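LysR family transcriptional regulator (Vibrio vulnificus, PDB 5FHK) probably binds specific DNA sequences and regulates transcription of virulence genes, this chain being its regulatory, substrate-binding-like domain without the DNA-binding part. Local coordinates at residues A[76-86]-A[143-154]; A[91-99]-A[167-175]. All coordinates share one frame; numbering follows the deposited sequence.

Interaction 1 of 2, residues A[76-86]-A[143-154]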
ATOM      1  N   VAL A  76      10.805   2.472  14.707  1.00 26.40           N
ATOM      2  CA  VAL A  76      10.705   3.466  13.659  1.00 29.40           C
ATOM      3  C   VAL A  76      10.577   4.826  14.323  1.00 31.52           C
ATOM      4  O   VAL A  76      10.076   4.946  15.447  1.00 34.54           O
ATOM      5  CB  VAL A  76       9.506   3.161  12.727  1.00 31.67           C
ATOM      6  CG1 VAL A  76       8.196   3.544  13.369  1.00 34.62           C
ATOM      7  CG2 VAL A  76       9.664   3.864  11.425  1.00 33.69           C
ATOM      8  N   LYS A  77      11.053   5.857  13.636  1.00 34.77           N
ATOM      9  CA  LYS A  77      10.895   7.226  14.103  1.00 38.04           C
ATOM     10  C   LYS A  77      10.453   8.101  12.939  1.00 35.33           C
ATOM     11  O   LYS A  77      11.058   8.062  11.866  1.00 33.23           O
ATOM     12  CB  LYS A  77      12.192   7.761  14.718  1.00 42.04           C
ATOM     13  CG  LYS A  77      12.095   9.220  15.137  1.00 45.72           C
ATOM     14  CD  LYS A  77      13.372   9.701  15.814  1.00 48.64           C
ATOM     15  CE  LYS A  77      14.088  10.739  14.981  1.00 51.84           C
ATOM     16  NZ  LYS A  77      15.198  10.117  14.218  1.00 53.42           N
ATOM     17  N   ASP A  78       9.413   8.892  13.157  1.00 27.15           N
ATOM     18  CA  ASP A  78       8.864   9.747  12.118  1.00 25.29           C
ATOM     19  C   ASP A  78       9.555  11.107  12.112  1.00 24.70           C
ATOM     20  O   ASP A  78       9.799  11.698  13.167  1.00 26.22           O
ATOM     21  CB  ASP A  78       7.363   9.911  12.319  1.00 24.59           C
ATOM     22  CG  ASP A  78       6.672   8.588  12.645  1.00 27.19           C
ATOM     23  OD1 ASP A  78       6.895   7.591  11.920  1.00 26.33           O
ATOM     24  OD2 ASP A  78       5.942   8.533  13.660  1.00 29.67           O
ATOM     25  N   ILE A  79       9.861  11.597  10.907  1.00 25.08           N
ATOM     26  CA  ILE A  79      10.623  12.822  10.709  1.00 23.84           C
ATOM     27  C   ILE A  79       9.945  13.634   9.620  1.00 25.49           C
ATOM     28  O   ILE A  79       9.238  13.101   8.761  1.00 27.50           O
ATOM     29  CB  ILE A  79      12.084  12.551  10.311  1.00 22.05           C
ATOM     30  CG1 ILE A  79      12.120  11.826   8.972  1.00 21.52           C
ATOM     31  CG2 ILE A  79      12.800  11.675  11.376  1.00 19.01           C
ATOM     32  CD1 ILE A  79      13.509  11.480   8.542  1.00 24.71           C
ATOM     33  N   LEU A  80      10.198  14.932   9.642  1.00 22.71           N
ATOM     34  CA  LEU A  80       9.614  15.853   8.677  1.00 21.77           C
ATOM     35  C   LEU A  80      10.531  15.955   7.472  1.00 22.81           C
ATOM     36  O   LEU A  80      11.748  16.082   7.641  1.00 26.60           O
ATOM     37  CB  LEU A  80       9.415  17.222   9.320  1.00 20.79           C
ATOM     38  CG  LEU A  80       8.445  17.273  10.510  1.00 22.30           C
ATOM     39  CD1 LEU A  80       8.557  18.619  11.265  1.00 24.15           C
ATOM     40  CD2 LEU A  80       7.013  17.035  10.050  1.00 22.80           C
ATOM     41  N   VAL A  81       9.956  15.867   6.263  1.00 17.86           N
ATOM     42  CA  VAL A  81      10.709  16.002   5.018  1.00 18.55           C
ATOM     43  C   VAL A  81       9.900  16.761   3.966  1.00 19.00           C
ATOM     44  O   VAL A  81       8.690  16.957   4.095  1.00 18.16           O
ATOM     45  CB  VAL A  81      11.164  14.640   4.423  1.00 16.63           C
ATOM     46  CG1 VAL A  81      12.146  13.958   5.345  1.00 19.29           C
ATOM     47  CG2 VAL A  81       9.952  13.706   4.146  1.00 15.54           C
ATOM     48  N   ALA A  82      10.607  17.204   2.917  1.00 19.92           N
ATOM     49  CA  ALA A  82      10.043  17.835   1.727  1.00 16.68           C
ATOM     50  C   ALA A  82      11.067  17.702   0.597  1.00 21.22           C
ATOM     51  O   ALA A  82      12.262  17.506   0.843  1.00 21.34           O
ATOM     52  CB  ALA A  82       9.691  19.311   1.981  1.00 17.41           C
ATOM     53  N   SER A  83      10.607  17.822  -0.646  1.00 20.07           N
ATOM     54  CA  SER A  83      11.554  17.726  -1.760  1.00 22.00           C
ATOM     55  C   SER A  83      12.427  18.983  -1.847  1.00 23.16           C
ATOM     56  O   SER A  83      12.092  20.023  -1.287  1.00 26.67           O
ATOM     57  CB  SER A  83      10.814  17.499  -3.077  1.00 23.18           C
ATOM     58  OG  SER A  83      10.330  18.719  -3.603  1.00 25.44           O
ATOM     59  N   PRO A  84      13.600  18.892  -2.484  1.00 24.91           N
ATOM     60  CA  PRO A  84      14.401  20.112  -2.716  1.00 25.14           C
ATOM     61  C   PRO A  84      13.655  21.170  -3.503  1.00 28.50           C
ATOM     62  O   PRO A  84      13.846  22.367  -3.260  1.00 33.08           O
ATOM     63  CB  PRO A  84      15.620  19.585  -3.485  1.00 26.59           C
ATOM     64  CG  PRO A  84      15.760  18.165  -2.991  1.00 25.80           C
ATOM     65  CD  PRO A  84      14.360  17.667  -2.772  1.00 26.86           C
ATOM     66  N   GLU A  85      12.789  20.771  -4.434  1.00 27.16           N
ATOM     67  CA  GLU A  85      12.039  21.768  -5.186  1.00 28.42           C
ATOM     68  C   GLU A  85      11.113  22.565  -4.269  1.00 29.46           C
ATOM     69  O   GLU A  85      10.984  23.782  -4.415  1.00 29.06           O
ATOM     70  CB  GLU A  85      11.255  21.091  -6.314  1.00 31.17           C
ATOM     71  CG  GLU A  85      10.482  22.053  -7.218  1.00 37.90           C
ATOM     72  CD  GLU A  85       9.482  21.337  -8.136  1.00 42.05           C
ATOM     73  OE1 GLU A  85       8.993  20.232  -7.765  1.00 42.82           O
ATOM     74  OE2 GLU A  85       9.195  21.884  -9.234  1.00 40.41           O
ATOM     75  N   TYR A  86      10.463  21.903  -3.311  1.00 31.46           N
ATOM     76  CA  TYR A  86       9.622  22.648  -2.373  1.00 31.35           C
ATOM     77  C   TYR A  86      10.456  23.564  -1.481  1.00 34.25           C
ATOM     78  O   TYR A  86      10.036  24.682  -1.150  1.00 33.47           O
ATOM     79  CB  TYR A  86       8.804  21.688  -1.510  1.00 27.30           C
ATOM     80  CG  TYR A  86       7.871  22.435  -0.584  1.00 25.96           C
ATOM     81  CD1 TYR A  86       6.617  22.850  -1.029  1.00 27.76           C
ATOM     82  CD2 TYR A  86       8.253  22.763   0.706  1.00 22.01           C
ATOM     83  CE1 TYR A  86       5.766  23.542  -0.211  1.00 27.80           C
ATOM     84  CE2 TYR A  86       7.415  23.481   1.529  1.00 26.17           C
ATOM     85  CZ  TYR A  86       6.165  23.862   1.071  1.00 28.08           C
ATOM     86  OH  TYR A  86       5.300  24.552   1.905  1.00 30.76           O
ATOM     87  N   CYS A 143       4.762  14.434  -1.774  1.00 18.04           N
ATOM     88  CA  CYS A 143       5.933  15.113  -1.239  1.00 17.60           C
ATOM     89  C   CYS A 143       7.059  15.156  -2.269  1.00 20.37           C
ATOM     90  O   CYS A 143       7.658  16.215  -2.507  1.00 20.31           O
ATOM     91  CB  CYS A 143       6.393  14.384   0.023  1.00 19.60           C
ATOM     92  SG  CYS A 143       7.675  15.186   0.997  1.00 22.69           S
ATOM     93  N   SER A 144       7.363  14.005  -2.887  1.00 19.46           N
ATOM     94  CA  SER A 144       8.396  13.952  -3.922  1.00 22.39           C
ATOM     95  C   SER A 144       8.096  14.908  -5.069  1.00 24.12           C
ATOM     96  O   SER A 144       9.019  15.478  -5.670  1.00 27.01           O
ATOM     97  CB  SER A 144       8.521  12.528  -4.456  1.00 25.06           C
ATOM     98  OG  SER A 144       9.313  11.733  -3.602  1.00 27.18           O
ATOM     99  N   GLU A 145       6.823  15.126  -5.367  1.00 20.60           N
ATOM    100  CA  GLU A 145       6.447  16.064  -6.406  1.00 25.26           C
ATOM    101  C   GLU A 145       6.453  17.510  -5.924  1.00 24.70           C
ATOM    102  O   GLU A 145       6.051  18.403  -6.673  1.00 26.68           O
ATOM    103  CB  GLU A 145       5.082  15.678  -6.983  1.00 34.28           C
ATOM    104  CG  GLU A 145       5.187  14.639  -8.112  1.00 43.35           C
ATOM    105  CD  GLU A 145       4.793  15.194  -9.487  1.00 50.54           C
ATOM    106  OE1 GLU A 145       4.432  14.389 -10.376  1.00 53.27           O
ATOM    107  OE2 GLU A 145       4.839  16.432  -9.678  1.00 52.91           O
ATOM    108  N   GLY A 146       6.915  17.770  -4.705  1.00 23.64           N
ATOM    109  CA  GLY A 146       7.128  19.136  -4.281  1.00 21.99           C
ATOM    110  C   GLY A 146       5.887  19.887  -3.878  1.00 24.26           C
ATOM    111  O   GLY A 146       5.872  21.122  -3.949  1.00 26.56           O
ATOM    112  N   LEU A 147       4.855  19.185  -3.416  1.00 22.50           N
ATOM    113  CA  LEU A 147       3.612  19.792  -2.981  1.00 24.11           C
ATOM    114  C   LEU A 147       3.593  20.135  -1.498  1.00 23.88           C
ATOM    115  O   LEU A 147       2.613  20.724  -1.034  1.00 19.89           O
ATOM    116  CB  LEU A 147       2.436  18.872  -3.317  1.00 25.56           C
ATOM    117  CG  LEU A 147       2.152  18.603  -4.805  1.00 27.66           C
ATOM    118  CD1 LEU A 147       1.139  17.461  -4.964  1.00 26.72           C
ATOM    119  CD2 LEU A 147       1.651  19.871  -5.535  1.00 20.75           C
ATOM    120  N   GLY A 148       4.633  19.817  -0.737  1.00 21.51           N
ATOM    121  CA  GLY A 148       4.665  20.330   0.624  1.00 20.93           C
ATOM    122  C   GLY A 148       5.415  19.413   1.579  1.00 21.76           C
ATOM    123  O   GLY A 148       6.146  18.513   1.162  1.00 22.99           O
ATOM    124  N   ILE A 149       5.195  19.682   2.872  1.00 19.20           N
ATOM    125  CA  ILE A 149       5.863  19.029   3.998  1.00 19.94           C
ATOM    126  C   ILE A 149       4.994  17.887   4.505  1.00 21.54           C
ATOM    127  O   ILE A 149       3.773  18.042   4.655  1.00 24.75           O
ATOM    128  CB  ILE A 149       6.114  20.043   5.132  1.00 22.00           C
ATOM    129  CG1 ILE A 149       7.110  21.134   4.713  1.00 18.98           C
ATOM    130  CG2 ILE A 149       6.530  19.331   6.440  1.00 18.29           C
ATOM    131  CD1 ILE A 149       6.974  22.340   5.534  1.00 20.01           C
ATOM    132  N   THR A 150       5.614  16.746   4.790  1.00 20.49           N
ATOM    133  CA  THR A 150       4.922  15.622   5.405  1.00 24.26           C
ATOM    134  C   THR A 150       5.721  15.085   6.583  1.00 23.13           C
ATOM    135  O   THR A 150       6.898  15.391   6.772  1.00 25.63           O
ATOM    136  CB  THR A 150       4.691  14.473   4.417  1.00 27.99           C
ATOM    137  OG1 THR A 150       4.051  13.405   5.119  1.00 32.72           O
ATOM    138  CG2 THR A 150       6.036  13.974   3.874  1.00 25.89           C
ATOM    139  N   LEU A 151       5.057  14.260   7.375  1.00 23.66           N
ATOM    140  CA  LEU A 151       5.701  13.520   8.447  1.00 20.69           C
ATOM    141  C   LEU A 151       5.641  12.044   8.085  1.00 16.76           C
ATOM    142  O   LEU A 151       4.574  11.522   7.747  1.00 16.95           O
ATOM    143  CB  LEU A 151       5.023  13.768   9.784  1.00 22.14           C
ATOM    144  CG  LEU A 151       5.658  12.946  10.906  1.00 24.05           C
ATOM    145  CD1 LEU A 151       6.934  13.614  11.306  1.00 22.35           C
ATOM    146  CD2 LEU A 151       4.723  12.871  12.121  1.00 26.19           C
ATOM    147  N   MET A 152       6.784  11.379   8.152  1.00 17.88           N
ATOM    148  CA  MET A 152       6.886  10.093   7.502  1.00 19.05           C
ATOM    149  C   MET A 152       7.802   9.196   8.322  1.00 23.09           C
ATOM    150  O   MET A 152       8.825   9.679   8.845  1.00 24.81           O
ATOM    151  CB  MET A 152       7.431  10.281   6.085  1.00 19.08           C
ATOM    152  CG  MET A 152       7.461   9.068   5.206  1.00 22.96           C
ATOM    153  SD  MET A 152       5.863   8.662   4.506  1.00 26.97           S
ATOM    154  CE  MET A 152       5.363  10.228   3.817  1.00 22.29           C
ATOM    155  N   PRO A 153       7.471   7.910   8.466  1.00 22.62           N
ATOM    156  CA  PRO A 153       8.380   6.993   9.168  1.00 23.79           C
ATOM    157  C   PRO A 153       9.708   6.893   8.435  1.00 26.01           C
ATOM    158  O   PRO A 153       9.744   6.587   7.238  1.00 29.26           O
ATOM    159  CB  PRO A 153       7.629   5.651   9.153  1.00 21.39           C
ATOM    160  CG  PRO A 153       6.212   5.973   8.783  1.00 23.87           C
ATOM    161  CD  PRO A 153       6.313   7.204   7.899  1.00 23.96           C
ATOM    162  N   ASP A 154      10.806   7.106   9.176  1.00 25.19           N
ATOM    163  CA  ASP A 154      12.131   7.241   8.559  1.00 27.68           C
ATOM    164  C   ASP A 154      12.502   6.041   7.694  1.00 24.71           C
ATOM    165  O   ASP A 154      13.110   6.211   6.628  1.00 24.55           O
ATOM    166  CB  ASP A 154      13.212   7.471   9.625  1.00 31.76           C
ATOM    167  CG  ASP A 154      13.249   6.374  10.689  1.00 35.71           C
ATOM    168  OD1 ASP A 154      12.460   5.401  10.603  1.00 34.70           O
ATOM    169  OD2 ASP A 154      14.077   6.498  11.624  1.00 38.03           O
TER
HETATM  170  O   HOH W   1       7.799  18.553  -1.270  1.00 26.48           O
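Cys143, in the last turn of helix 136-144, lays its thiol against the end of strand 78-82: SG lies 3.6 Å from Ala82 CA. Its carbonyl receives a short bond from a bridging water, which also donates to Gly148 O and accepts from Ser83 N, tying both helix ends together through one molecule. Gly146, with positive phi, is the C-prime residue of the Schellman motif ending the helix. Its CA packs closely, 3.3 Å from Ser83 OG, the N-cap oxygen that accepts from Tyr86 N; backbone angle and close packing both suit glycine. Gly148 too adopts backbone angles that suit glycine, and its CA lies over one face of the Tyr86 ring, 3.7 Å from the centroid, a CH-pi contact. The first torsion of Tyr86 (chi1 -177°) sets CG opposite the backbone N and swings the ring back over the glycine turn, while its hydroxyl bonds to His102 and Phe103. Ile149 brings CG1 near Tyr86 CE2.

From Thr150 onward the segment pairs antiparallel with strand 78-82. Thr150 and Val81 exchange two backbone bonds, and their methyls lie side by side, both beta-branched, a residue type that suits an extended strand; Thr150 OG1 bonds to Leu105 O. Leu151 CD1 meets Leu80 CD2 at 3.6 Å on the other face. Met152 and Ile79 form a second hydrogen-bonded pair, N to O in both directions. Pro153, lacking an N-H, fits the non-hydrogen-bonded position opposite Asp78, whose carboxylate forms a salt bridge with Arg178. Asp154 N donates to Lys77 O (2.9 Å), and its OD1 takes a weak but straight bond from Lys77 N (3.4 Å, 173°).

The backbone bonds thus hold the register of two strands of this periplasmic-binding-protein-like domain, while the water and the Ser83 cap satisfy polar groups where the sheet meets its helices.

Interaction 2 of 2, residues A[91-99]-A[167-175]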
ATOM      1  N   PRO A  91      10.715  29.948   1.940  1.00 57.19           N
ATOM      2  CA  PRO A  91      11.613  29.995   3.097  1.00 58.14           C
ATOM      3  C   PRO A  91      11.232  28.887   4.068  1.00 55.95           C
ATOM      4  O   PRO A  91      10.060  28.718   4.414  1.00 54.02           O
ATOM      5  CB  PRO A  91      11.377  31.394   3.683  1.00 60.28           C
ATOM      6  CG  PRO A  91      10.003  31.772   3.221  1.00 60.22           C
ATOM      7  CD  PRO A  91       9.800  31.101   1.888  1.00 59.44           C
ATOM      8  N   MET A  92      12.214  28.110   4.468  1.00 56.37           N
ATOM      9  CA  MET A  92      11.838  26.943   5.240  1.00 58.11           C
ATOM     10  C   MET A  92      11.535  27.330   6.686  1.00 58.01           C
ATOM     11  O   MET A  92      12.053  28.328   7.189  1.00 59.09           O
ATOM     12  CB  MET A  92      12.943  25.891   5.187  1.00 61.16           C
ATOM     13  CG  MET A  92      12.914  25.029   3.912  1.00 63.56           C
ATOM     14  SD  MET A  92      11.358  24.112   3.654  1.00 65.31           S
ATOM     15  CE  MET A  92      10.521  25.119   2.433  1.00 66.17           C
ATOM     16  N   PRO A  93      10.677  26.570   7.364  1.00 56.89           N
ATOM     17  CA  PRO A  93      10.377  26.874   8.764  1.00 55.89           C
ATOM     18  C   PRO A  93      11.561  26.553   9.661  1.00 52.91           C
ATOM     19  O   PRO A  93      12.340  25.636   9.394  1.00 53.87           O
ATOM     20  CB  PRO A  93       9.185  25.963   9.072  1.00 55.71           C
ATOM     21  CG  PRO A  93       9.364  24.815   8.163  1.00 55.28           C
ATOM     22  CD  PRO A  93       9.942  25.380   6.896  1.00 55.68           C
ATOM     23  N   THR A  94      11.695  27.332  10.736  1.00 50.07           N
ATOM     24  CA  THR A  94      12.765  27.113  11.695  1.00 50.06           C
ATOM     25  C   THR A  94      12.275  26.812  13.108  1.00 47.85           C
ATOM     26  O   THR A  94      13.084  26.414  13.950  1.00 48.38           O
ATOM     27  CB  THR A  94      13.726  28.315  11.716  1.00 54.10           C
ATOM     28  OG1 THR A  94      13.120  29.406  12.420  1.00 60.11           O
ATOM     29  CG2 THR A  94      14.063  28.763  10.296  1.00 52.14           C
ATOM     30  N   HIS A  95      10.981  26.938  13.383  1.00 43.44           N
ATOM     31  CA  HIS A  95      10.374  26.376  14.580  1.00 40.89           C
ATOM     32  C   HIS A  95       9.121  25.607  14.169  1.00 40.96           C
ATOM     33  O   HIS A  95       8.473  25.936  13.172  1.00 41.81           O
ATOM     34  CB  HIS A  95      10.037  27.468  15.607  1.00 42.54           C
ATOM     35  CG  HIS A  95       9.479  26.937  16.889  1.00 45.14           C
ATOM     36  ND1 HIS A  95       8.134  26.689  17.072  1.00 46.46           N
ATOM     37  CD2 HIS A  95      10.085  26.595  18.049  1.00 46.63           C
ATOM     38  CE1 HIS A  95       7.934  26.224  18.292  1.00 47.04           C
ATOM     39  NE2 HIS A  95       9.101  26.162  18.909  1.00 47.41           N
ATOM     40  N   ALA A  96       8.783  24.571  14.938  1.00 39.42           N
ATOM     41  CA  ALA A  96       7.656  23.714  14.573  1.00 37.63           C
ATOM     42  C   ALA A  96       6.327  24.459  14.533  1.00 37.60           C
ATOM     43  O   ALA A  96       5.348  23.914  14.008  1.00 35.06           O
ATOM     44  CB  ALA A  96       7.554  22.534  15.542  1.00 38.01           C
ATOM     45  N   GLU A  97       6.262  25.681  15.067  1.00 41.20           N
ATOM     46  CA  GLU A  97       5.041  26.464  14.974  1.00 45.41           C
ATOM     47  C   GLU A  97       4.860  27.069  13.594  1.00 44.98           C
ATOM     48  O   GLU A  97       3.731  27.398  13.222  1.00 45.92           O
ATOM     49  CB  GLU A  97       5.032  27.568  16.036  1.00 50.90           C
ATOM     50  CG  GLU A  97       4.503  27.106  17.394  1.00 53.22           C
ATOM     51  CD  GLU A  97       3.033  26.694  17.350  1.00 56.32           C
ATOM     52  OE1 GLU A  97       2.245  27.335  16.621  1.00 58.12           O
ATOM     53  OE2 GLU A  97       2.666  25.717  18.043  1.00 57.06           O
ATOM     54  N   ASP A  98       5.937  27.200  12.822  1.00 43.49           N
ATOM     55  CA  ASP A  98       5.840  27.728  11.470  1.00 41.88           C
ATOM     56  C   ASP A  98       5.140  26.775  10.508  1.00 41.08           C
ATOM     57  O   ASP A  98       4.854  27.175   9.375  1.00 41.92           O
ATOM     58  CB  ASP A  98       7.233  28.068  10.950  1.00 42.20           C
ATOM     59  CG  ASP A  98       7.943  29.115  11.802  1.00 46.24           C
ATOM     60  OD1 ASP A  98       7.256  29.973  12.413  1.00 47.32           O
ATOM     61  OD2 ASP A  98       9.192  29.083  11.862  1.00 48.63           O
ATOM     62  N   LEU A  99       4.833  25.543  10.928  1.00 38.21           N
ATOM     63  CA  LEU A  99       4.176  24.605  10.023  1.00 32.98           C
ATOM     64  C   LEU A  99       2.827  25.132   9.539  1.00 35.93           C
ATOM     65  O   LEU A  99       2.405  24.820   8.414  1.00 35.22           O
ATOM     66  CB  LEU A  99       4.017  23.250  10.699  1.00 26.35           C
ATOM     67  CG  LEU A  99       5.342  22.574  11.066  1.00 24.43           C
ATOM     68  CD1 LEU A  99       5.078  21.210  11.667  1.00 23.92           C
ATOM     69  CD2 LEU A  99       6.218  22.464   9.842  1.00 22.41           C
ATOM     70  N   VAL A 167      14.490  16.033   1.564  1.00 22.22           N
ATOM     71  CA  VAL A 167      15.319  16.735   2.537  1.00 24.01           C
ATOM     72  C   VAL A 167      14.615  16.712   3.892  1.00 24.65           C
ATOM     73  O   VAL A 167      13.395  16.898   3.968  1.00 16.52           O
ATOM     74  CB  VAL A 167      15.567  18.191   2.087  1.00 26.44           C
ATOM     75  CG1 VAL A 167      16.158  19.014   3.202  1.00 31.58           C
ATOM     76  CG2 VAL A 167      16.465  18.235   0.848  1.00 25.09           C
ATOM     77  N   ARG A 168      15.386  16.555   4.963  1.00 23.85           N
ATOM     78  CA  ARG A 168      14.843  16.702   6.312  1.00 22.51           C
ATOM     79  C   ARG A 168      14.600  18.172   6.615  1.00 25.24           C
ATOM     80  O   ARG A 168      15.472  19.012   6.403  1.00 25.98           O
ATOM     81  CB  ARG A 168      15.814  16.111   7.334  1.00 24.77           C
ATOM     82  CG  ARG A 168      15.443  16.355   8.793  1.00 25.82           C
ATOM     83  CD  ARG A 168      15.014  15.075   9.429  1.00 27.30           C
ATOM     84  NE  ARG A 168      14.516  15.220  10.798  1.00 33.11           N
ATOM     85  CZ  ARG A 168      15.092  14.676  11.870  1.00 34.71           C
ATOM     86  NH1 ARG A 168      16.202  13.964  11.749  1.00 36.22           N
ATOM     87  NH2 ARG A 168      14.561  14.848  13.073  1.00 36.07           N
ATOM     88  N   ILE A 169      13.418  18.501   7.105  1.00 25.05           N
ATOM     89  CA  ILE A 169      13.190  19.871   7.516  1.00 26.44           C
ATOM     90  C   ILE A 169      12.904  19.866   9.010  1.00 26.53           C
ATOM     91  O   ILE A 169      12.367  18.895   9.548  1.00 28.57           O
ATOM     92  CB  ILE A 169      12.060  20.535   6.699  1.00 28.33           C
ATOM     93  CG1 ILE A 169      10.732  19.876   6.984  1.00 31.94           C
ATOM     94  CG2 ILE A 169      12.343  20.415   5.216  1.00 24.22           C
ATOM     95  CD1 ILE A 169       9.668  20.871   7.276  1.00 34.97           C
ATOM     96  N   LEU A 170      13.343  20.930   9.694  1.00 27.44           N
ATOM     97  CA  LEU A 170      13.228  21.081  11.146  1.00 28.19           C
ATOM     98  C   LEU A 170      13.985  19.943  11.820  1.00 31.79           C
ATOM     99  O   LEU A 170      13.404  19.159  12.580  1.00 32.53           O
ATOM    100  CB  LEU A 170      11.759  21.107  11.587  1.00 26.14           C
ATOM    101  CG  LEU A 170      10.948  22.381  11.364  1.00 26.27           C
ATOM    102  CD1 LEU A 170       9.449  22.097  11.514  1.00 23.20           C
ATOM    103  CD2 LEU A 170      11.388  23.473  12.355  1.00 28.66           C
ATOM    104  N   PRO A 171      15.285  19.804  11.552  1.00 34.93           N
ATOM    105  CA  PRO A 171      15.979  18.577  11.972  1.00 32.21           C
ATOM    106  C   PRO A 171      16.126  18.450  13.481  1.00 28.29           C
ATOM    107  O   PRO A 171      16.412  17.346  13.970  1.00 25.70           O
ATOM    108  CB  PRO A 171      17.346  18.681  11.276  1.00 32.55           C
ATOM    109  CG  PRO A 171      17.403  20.032  10.630  1.00 33.30           C
ATOM    110  CD  PRO A 171      16.225  20.837  11.090  1.00 34.56           C
ATOM    111  N   ASP A 172      15.926  19.531  14.228  1.00 28.56           N
ATOM    112  CA  ASP A 172      15.886  19.458  15.684  1.00 33.50           C
ATOM    113  C   ASP A 172      14.557  18.920  16.211  1.00 35.61           C
ATOM    114  O   ASP A 172      14.419  18.741  17.423  1.00 38.94           O
ATOM    115  CB  ASP A 172      16.170  20.842  16.285  1.00 38.34           C
ATOM    116  CG  ASP A 172      16.556  20.785  17.765  1.00 44.14           C
ATOM    117  OD1 ASP A 172      17.737  20.494  18.087  1.00 43.18           O
ATOM    118  OD2 ASP A 172      15.667  21.050  18.610  1.00 48.80           O
ATOM    119  N   TRP A 173      13.587  18.649  15.341  1.00 33.33           N
ATOM    120  CA  TRP A 173      12.279  18.158  15.737  1.00 33.12           C
ATOM    121  C   TRP A 173      12.058  16.731  15.245  1.00 32.96           C
ATOM    122  O   TRP A 173      12.556  16.333  14.184  1.00 33.20           O
ATOM    123  CB  TRP A 173      11.168  19.055  15.186  1.00 31.03           C
ATOM    124  CG  TRP A 173      11.165  20.414  15.785  1.00 31.75           C
ATOM    125  CD1 TRP A 173      11.895  21.482  15.375  1.00 35.47           C
ATOM    126  CD2 TRP A 173      10.395  20.852  16.908  1.00 33.85           C
ATOM    127  NE1 TRP A 173      11.628  22.570  16.175  1.00 38.93           N
ATOM    128  CE2 TRP A 173      10.712  22.209  17.128  1.00 36.68           C
ATOM    129  CE3 TRP A 173       9.463  20.233  17.746  1.00 34.40           C
ATOM    130  CZ2 TRP A 173      10.131  22.960  18.151  1.00 35.72           C
ATOM    131  CZ3 TRP A 173       8.893  20.978  18.767  1.00 36.27           C
ATOM    132  CH2 TRP A 173       9.235  22.326  18.963  1.00 36.11           C
ATOM    133  N   SER A 174      11.268  15.978  16.008  1.00 29.64           N
ATOM    134  CA  SER A 174      10.962  14.603  15.648  1.00 30.95           C
ATOM    135  C   SER A 174       9.818  14.117  16.508  1.00 32.52           C
ATOM    136  O   SER A 174       9.624  14.596  17.631  1.00 31.96           O
ATOM    137  CB  SER A 174      12.164  13.687  15.845  1.00 34.74           C
ATOM    138  OG  SER A 174      12.182  13.184  17.176  1.00 39.09           O
ATOM    139  N   ALA A 175       9.069  13.162  15.968  1.00 32.56           N
ATOM    140  CA  ALA A 175       8.108  12.421  16.762  1.00 33.08           C
ATOM    141  C   ALA A 175       8.840  11.438  17.670  1.00 38.86           C
ATOM    142  O   ALA A 175      10.017  11.113  17.462  1.00 40.47           O
ATOM    143  CB  ALA A 175       7.130  11.672  15.864  1.00 29.52           C
TER
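Met92 turns its sulfur toward Ile169, SD 4.1 Å from CG2, its bent chain crossing Ile169 at about a right angle. Here the loop between helix 84-87 and strand 104-107 packs on the link between strands 167-168 and 173-174, where Leu170 to Trp173 form a type I turn. Pro93 adds a rigid apolar ring whose CG touches Ile169 CD1 and lies near Leu170 CD1. The chain then passes over Leu170, whose CD2 packs on the backbone of Thr94 and His95, 3.5 Å from Thr94 C. Asp98 OD2 accepts from both Thr94 N and His95 N, bracing the loop.

A chi1 of -177° carries the imidazole of His95 away from the backbone N and out to Trp173. The indole presents its edge to the imidazole face in a T-shaped stack, planes at 82° and Trp173 CZ2 3.4 Å from His95 NE2. Glu97 N donates to His95 ND1, and His95 NE2 bonds to Glu121, so both ring nitrogens have partners. Ala96 is small enough for its CB to sit squarely over the six-membered ring of Trp173, 3.4 Å from the centroid. Last, Leu99 CD2 meets Leu170 CD1 at 3.7 Å.

Adhesion is therefore apolar and aromatic, and polar bonds within the loop fix the shape it offers to Leu170 and Trp173.

How the interactions relate
Interactions 1 and 2 have centres about 11 Å apart and lie on the same side of the chain's centre, joined through strand 68-82. That strand pairs with 149-153 along one edge and with 167-168 along the other: Ala82 O lies 2.8 Å from Val167 N and Leu80 O 3.0 Å from Ile169 N, both probable hydrogen bonds. Side chains continue the connection, with Ile149 CD1 3.5 Å from Ile169 CD1, so the apolar packing of interaction 1 runs into that of interaction 2. The first contact builds the sheet; the second packs the 91-99 loop on the residues that follow strand 167-168. Trp113, on strand 113-117, touches Leu80, Ile149 and Leu151 as well as Leu99, bridging both.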